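Local coordinates for Sel1 repeat family protein (Pseudomonas aeruginosa, PDB 6LCH), which probably serves as an immunity protein that binds the type VI secretion effector PldB and so protects the bacterium from its own toxin, at residues 39-44 against 71-76. Residues are numbered along the deposited sequence; the frame is centred on the assembly and turned at random.
Sequences TLRPWP and TGWPGG
In this all-helical Sel1-repeat protein of the TPR clan, the loop that follows helix 59-70 folds against the N-terminal end of helix 43-55, and an indole from each segment carries the contact. The first to engage along 71-76 is W73. Its chi1 of 79° tucks the indole back over its own main chain, a crowded rotamer, and the ring end reaches the first segment. There W43 meets it in an offset edge-to-face pair, the edge of W43 turned to the face of W73, with planes at 87° and six-membered ring centroids 5.3 Å apart. The broad W43 indole suits this place because it can give W73 an edge and P74 a face at once. The closest atoms are W43 CH2 and W73 CH2, at 3.4 Å. R41 comes to the edge of W73, its NH1 3.8 Å from W73 CZ3; the flat guanidinium can lie at an indole rim while its NH2 is hydrogen-bonded to A35 O.

P74 follows, and its compact ring suits a place on a flat aromatic surface: CB stands over the W43 six-membered ring, 3.5 Å from the centroid and 8° off the normal, a CH-pi contact. L68 touches W43, W73 and P74, joining the cluster to helix 59-70. Past the proline the chain runs close along the pyrrole side of W43, where G75 and G76, lacking side chains, bring bare backbone to the indole. G76 O lies 3.7 Å from W43 CB. W43 NE1 is buried here without a hydrogen-bonding partner, and G76 N lies 3.6 Å from W43 CD1.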
# COMPACT_ATOMS: atom_id res chain seq x y z
N THR A 39 -8.05 10.20 -21.75
CA THR A 39 -7.97 9.39 -22.95
C THR A 39 -8.26 7.95 -22.55
O THR A 39 -8.45 7.62 -21.37
CB THR A 39 -6.59 9.51 -23.60
OG1 THR A 39 -6.08 10.83 -23.42
CG2 THR A 39 -6.66 9.20 -25.09
N LEU A 40 -8.29 7.05 -23.52
CA LEU A 40 -7.81 5.71 -23.26
C LEU A 40 -6.44 5.64 -23.91
O LEU A 40 -6.29 5.94 -25.10
CB LEU A 40 -8.75 4.63 -23.74
CG LEU A 40 -8.31 3.38 -22.96
CD1 LEU A 40 -9.46 2.67 -22.31
CD2 LEU A 40 -7.53 2.45 -23.86
N ARG A 41 -5.46 5.25 -23.12
CA ARG A 41 -4.12 5.79 -23.22
C ARG A 41 -3.34 5.14 -24.34
O ARG A 41 -3.76 4.13 -24.91
CB ARG A 41 -3.47 5.63 -21.85
CG ARG A 41 -4.25 6.39 -20.78
CD ARG A 41 -4.46 5.57 -19.53
NE ARG A 41 -5.67 4.75 -19.60
CZ ARG A 41 -6.31 4.27 -18.54
NH1 ARG A 41 -7.40 3.54 -18.70
NH2 ARG A 41 -5.86 4.53 -17.32
N PRO A 42 -2.20 5.72 -24.73
CA PRO A 42 -1.37 5.08 -25.77
C PRO A 42 -0.67 3.84 -25.22
O PRO A 42 0.49 3.91 -24.82
CB PRO A 42 -0.36 6.17 -26.13
CG PRO A 42 -0.22 6.97 -24.87
CD PRO A 42 -1.59 6.98 -24.25
N TRP A 43 -1.38 2.71 -25.21
CA TRP A 43 -0.83 1.52 -24.57
C TRP A 43 0.42 0.97 -25.25
O TRP A 43 1.35 0.59 -24.53
CB TRP A 43 -1.93 0.45 -24.47
CG TRP A 43 -2.95 0.82 -23.46
CD1 TRP A 43 -4.25 1.13 -23.68
CD2 TRP A 43 -2.74 0.95 -22.05
NE1 TRP A 43 -4.87 1.44 -22.50
CE2 TRP A 43 -3.97 1.33 -21.48
CE3 TRP A 43 -1.63 0.76 -21.21
CZ2 TRP A 43 -4.12 1.53 -20.11
CZ3 TRP A 43 -1.79 0.97 -19.85
CH2 TRP A 43 -3.03 1.35 -19.31
N PRO A 44 0.51 0.87 -26.59
CA PRO A 44 1.79 0.47 -27.19
C PRO A 44 2.95 1.35 -26.74
O PRO A 44 4.05 0.84 -26.51
CB PRO A 44 1.52 0.59 -28.69
CG PRO A 44 0.07 0.35 -28.82
CD PRO A 44 -0.55 0.99 -27.61
N THR A 71 -2.54 -9.07 -14.80
CA THR A 71 -3.94 -8.88 -15.13
C THR A 71 -4.04 -8.71 -16.65
O THR A 71 -3.08 -8.94 -17.39
CB THR A 71 -4.50 -7.67 -14.38
OG1 THR A 71 -5.93 -7.69 -14.43
CG2 THR A 71 -4.02 -6.42 -15.02
N GLY A 72 -5.20 -8.29 -17.13
CA GLY A 72 -5.26 -7.79 -18.49
C GLY A 72 -6.10 -6.54 -18.55
O GLY A 72 -6.68 -6.23 -19.60
N TRP A 73 -6.14 -5.81 -17.44
CA TRP A 73 -7.07 -4.69 -17.33
C TRP A 73 -6.92 -3.64 -18.43
O TRP A 73 -7.95 -3.12 -18.87
CB TRP A 73 -6.97 -4.05 -15.94
CG TRP A 73 -5.81 -3.12 -15.66
CD1 TRP A 73 -4.68 -3.40 -14.96
CD2 TRP A 73 -5.70 -1.74 -16.04
NE1 TRP A 73 -3.86 -2.31 -14.90
CE2 TRP A 73 -4.46 -1.27 -15.55
CE3 TRP A 73 -6.52 -0.86 -16.75
CZ2 TRP A 73 -4.03 0.03 -15.75
CZ3 TRP A 73 -6.09 0.43 -16.95
CH2 TRP A 73 -4.85 0.87 -16.45
N PRO A 74 -5.72 -3.29 -18.92
CA PRO A 74 -5.66 -2.29 -20.00
C PRO A 74 -6.28 -2.83 -21.28
O PRO A 74 -6.06 -3.98 -21.66
CB PRO A 74 -4.16 -2.03 -20.17
CG PRO A 74 -3.51 -2.58 -18.94
CD PRO A 74 -4.36 -3.72 -18.53
N GLY A 75 -7.06 -1.97 -21.93
CA GLY A 75 -7.68 -2.37 -23.19
C GLY A 75 -6.67 -2.79 -24.23
O GLY A 75 -6.93 -3.71 -25.01
N GLY A 76 -5.51 -2.15 -24.24
CA GLY A 76 -4.51 -2.46 -25.24
C GLY A 76 -3.28 -3.20 -24.74
O GLY A 76 -2.22 -3.10 -25.36